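Local coordinates for protein probable polyketide synthase 1 (Dictyostelium discoideum, PDB 2H84) that builds acylpyrones in vitro through its C-terminal type III polyketide synthase domain, a homodimeric thiolase-fold enzyme of the chalcone synthase family that extends and cyclises polyketides, at residues D116-V121 and S174-I179. Sequence-based numbering, arbitrary orientation.
Sequences DITHIV and SPRNRI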
ATOM      1  N   ASP A 116       6.661  22.963  -2.294  1.00 24.33           N
ATOM      2  CA  ASP A 116       7.946  22.282  -2.424  1.00 24.50           C
ATOM      3  C   ASP A 116       7.890  20.784  -2.150  1.00 24.11           C
ATOM      4  O   ASP A 116       8.875  20.074  -2.367  1.00 24.50           O
ATOM      5  CB  ASP A 116       8.967  22.915  -1.491  1.00 26.41           C
ATOM      6  CG  ASP A 116       9.426  24.259  -1.974  1.00 27.58           C
ATOM      7  OD1 ASP A 116      10.007  25.015  -1.165  1.00 30.02           O
ATOM      8  OD2 ASP A 116       9.210  24.552  -3.167  1.00 27.89           O
ATOM      9  N   ILE A 117       6.748  20.296  -1.669  1.00 23.22           N
ATOM     10  CA  ILE A 117       6.606  18.874  -1.376  1.00 21.31           C
ATOM     11  C   ILE A 117       6.484  18.072  -2.656  1.00 20.23           C
ATOM     12  O   ILE A 117       5.524  18.220  -3.410  1.00 20.09           O
ATOM     13  CB  ILE A 117       5.393  18.606  -0.462  1.00 20.75           C
ATOM     14  CG1 ILE A 117       5.704  19.175   0.923  1.00 20.78           C
ATOM     15  CG2 ILE A 117       5.075  17.110  -0.416  1.00 18.80           C
ATOM     16  CD1 ILE A 117       4.895  18.626   2.013  1.00 22.18           C
ATOM     17  N   THR A 118       7.475  17.220  -2.885  1.00 19.19           N
ATOM     18  CA  THR A 118       7.530  16.399  -4.083  1.00 18.66           C
ATOM     19  C   THR A 118       6.755  15.101  -3.982  1.00 18.97           C
ATOM     20  O   THR A 118       6.287  14.576  -4.992  1.00 19.60           O
ATOM     21  CB  THR A 118       8.984  16.048  -4.440  1.00 18.12           C
ATOM     22  OG1 THR A 118       9.640  15.473  -3.303  1.00 15.53           O
ATOM     23  CG2 THR A 118       9.724  17.292  -4.894  1.00 17.67           C
ATOM     24  N   HIS A 119       6.626  14.581  -2.764  1.00 18.76           N
ATOM     25  CA  HIS A 119       5.936  13.314  -2.546  1.00 16.76           C
ATOM     26  C   HIS A 119       4.924  13.335  -1.420  1.00 14.79           C
ATOM     27  O   HIS A 119       5.094  14.037  -0.423  1.00 14.64           O
ATOM     28  CB  HIS A 119       6.958  12.210  -2.258  1.00 16.73           C
ATOM     29  CG  HIS A 119       7.871  11.918  -3.408  1.00 17.17           C
ATOM     30  ND1 HIS A 119       7.697  10.834  -4.243  1.00 17.83           N
ATOM     31  CD2 HIS A 119       8.954  12.582  -3.877  1.00 16.23           C
ATOM     32  CE1 HIS A 119       8.632  10.844  -5.174  1.00 17.07           C
ATOM     33  NE2 HIS A 119       9.409  11.895  -4.976  1.00 15.44           N
ATOM     34  N   ILE A 120       3.869  12.547  -1.591  1.00 12.19           N
ATOM     35  CA  ILE A 120       2.832  12.433  -0.583  1.00 10.39           C
ATOM     36  C   ILE A 120       2.610  10.925  -0.370  1.00 10.33           C
ATOM     37  O   ILE A 120       2.273  10.190  -1.299  1.00  9.44           O
ATOM     38  CB  ILE A 120       1.557  13.195  -1.049  1.00  9.35           C
ATOM     39  CG1 ILE A 120       0.790  13.751   0.151  1.00  8.72           C
ATOM     40  CG2 ILE A 120       0.728  12.355  -1.968  1.00  9.24           C
ATOM     41  CD1 ILE A 120       0.133  12.824   1.035  1.00  6.52           C
ATOM     42  N   VAL A 121       2.867  10.471   0.855  1.00  8.77           N
ATOM     43  CA  VAL A 121       2.724   9.070   1.214  1.00  6.42           C
ATOM     44  C   VAL A 121       1.650   8.843   2.267  1.00  6.49           C
ATOM     45  O   VAL A 121       1.747   9.335   3.389  1.00  6.21           O
ATOM     46  CB  VAL A 121       4.029   8.506   1.769  1.00  7.56           C
ATOM     47  CG1 VAL A 121       3.874   6.995   2.027  1.00  9.41           C
ATOM     48  CG2 VAL A 121       5.161   8.785   0.812  1.00  6.84           C
ATOM     49  N   SER A 174      17.019  12.070  -4.573  1.00 23.99           N
ATOM     50  CA  SER A 174      17.222  13.458  -5.002  1.00 24.32           C
ATOM     51  C   SER A 174      17.049  14.462  -3.866  1.00 24.51           C
ATOM     52  O   SER A 174      16.107  14.361  -3.089  1.00 24.88           O
ATOM     53  CB  SER A 174      16.251  13.825  -6.117  1.00 24.77           C
ATOM     54  OG  SER A 174      16.360  15.209  -6.421  1.00 26.83           O
ATOM     55  N   PRO A 175      17.948  15.461  -3.772  1.00 25.13           N
ATOM     56  CA  PRO A 175      17.910  16.497  -2.730  1.00 25.22           C
ATOM     57  C   PRO A 175      16.729  17.435  -2.950  1.00 26.55           C
ATOM     58  O   PRO A 175      16.360  18.219  -2.076  1.00 27.48           O
ATOM     59  CB  PRO A 175      19.240  17.221  -2.904  1.00 24.95           C
ATOM     60  CG  PRO A 175      20.099  16.238  -3.670  1.00 25.50           C
ATOM     61  CD  PRO A 175      19.123  15.644  -4.635  1.00 24.49           C
ATOM     62  N   ARG A 176      16.148  17.340  -4.137  1.00 27.49           N
ATOM     63  CA  ARG A 176      15.005  18.148  -4.520  1.00 29.74           C
ATOM     64  C   ARG A 176      13.756  17.687  -3.755  1.00 28.32           C
ATOM     65  O   ARG A 176      12.870  18.484  -3.417  1.00 29.31           O
ATOM     66  CB  ARG A 176      14.777  17.988  -6.030  1.00 34.19           C
ATOM     67  CG  ARG A 176      13.509  18.662  -6.524  1.00 40.50           C
ATOM     68  CD  ARG A 176      13.040  18.120  -7.734  1.00 44.99           C
ATOM     69  NE  ARG A 176      12.391  16.977  -7.245  1.00 49.39           N
ATOM     70  CZ  ARG A 176      11.786  16.154  -8.033  1.00 51.52           C
ATOM     71  NH1 ARG A 176      11.756  16.365  -9.338  1.00 53.34           N
ATOM     72  NH2 ARG A 176      11.218  15.134  -7.499  1.00 51.17           N
ATOM     73  N   ASN A 177      13.709  16.387  -3.485  1.00 25.23           N
ATOM     74  CA  ASN A 177      12.587  15.753  -2.811  1.00 22.50           C
ATOM     75  C   ASN A 177      12.301  16.158  -1.375  1.00 21.59           C
ATOM     76  O   ASN A 177      13.206  16.345  -0.564  1.00 20.90           O
ATOM     77  CB  ASN A 177      12.744  14.232  -2.862  1.00 22.86           C
ATOM     78  CG  ASN A 177      12.757  13.694  -4.277  1.00 23.37           C
ATOM     79  OD1 ASN A 177      12.565  14.447  -5.233  1.00 24.56           O
ATOM     80  ND2 ASN A 177      12.978  12.386  -4.421  1.00 21.01           N
ATOM     81  N   ARG A 178      11.011  16.276  -1.085  1.00 20.93           N
ATOM     82  CA  ARG A 178      10.488  16.619   0.233  1.00 19.91           C
ATOM     83  C   ARG A 178       9.214  15.807   0.355  1.00 19.48           C
ATOM     84  O   ARG A 178       8.142  16.244  -0.073  1.00 21.02           O
ATOM     85  CB  ARG A 178      10.158  18.107   0.338  1.00 19.57           C
ATOM     86  CG  ARG A 178      11.365  19.005   0.535  1.00 20.44           C
ATOM     87  CD  ARG A 178      12.160  18.614   1.761  1.00 20.34           C
ATOM     88  NE  ARG A 178      13.509  18.227   1.376  1.00 20.78           N
ATOM     89  CZ  ARG A 178      14.606  18.823   1.817  1.00 20.51           C
ATOM     90  NH1 ARG A 178      14.511  19.833   2.668  1.00 19.09           N
ATOM     91  NH2 ARG A 178      15.794  18.423   1.390  1.00 20.92           N
ATOM     92  N   ILE A 179       9.355  14.618   0.935  1.00 17.05           N
ATOM     93  CA  ILE A 179       8.261  13.677   1.117  1.00 13.45           C
ATOM     94  C   ILE A 179       7.411  13.903   2.365  1.00 12.89           C
ATOM     95  O   ILE A 179       7.932  13.948   3.481  1.00 12.94           O
ATOM     96  CB  ILE A 179       8.800  12.237   1.191  1.00 13.82           C
ATOM     97  CG1 ILE A 179       9.778  11.981   0.048  1.00 14.11           C
ATOM     98  CG2 ILE A 179       7.659  11.245   1.140  1.00 14.07           C
ATOM     99  CD1 ILE A 179      11.219  12.209   0.430  1.00 12.86           C
TER
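Thr-118 and Arg-178 link the chain where it enters two neighbouring parallel strands, 119-124 and 178-185, in the large mixed sheet of the thiolase fold. Two hydrogen bonds link them: Arg-178 N donates to Thr-118 OG1 (2.7 Å, 160° at the hydrogen), and Thr-118 N gives a weak one to Arg-178 O (3.1 Å). With chi1 of 53°, OG1 sits between its own backbone N and carbonyl carbon, and the hydroxyl in effect takes the N-H of Arg-178 in place of a main-chain carbonyl. His-119 and Leu-180 continue the pairing through their backbones.

Apolar contacts line one face of the sheet. Ile-179 lies alongside His-119, its CG1 3.6 Å from His-119 CB, and its CG2 meets Val-121 CG2 at 3.5 Å.

Polar side chains gather beside the turn. Arg-176 NH2 donates to Asn-177 OD1 (2.7 Å), while the guanidinium passes Thr-118 CG2, with NE 3.6 Å away. Asn-177 ND2, bonded to Leu-170 O of the preceding helix, approaches His-119 NE2, amide and ring planes 63° apart. Arg-178 NE returns to Asn-177 O (2.7 Å), and NH1 forms a salt bridge with Glu-223.

The threonine hydroxyl thus fixes Arg-178 N directly after the turn; farther along, backbone hydrogen bonds and side-chain packing act together.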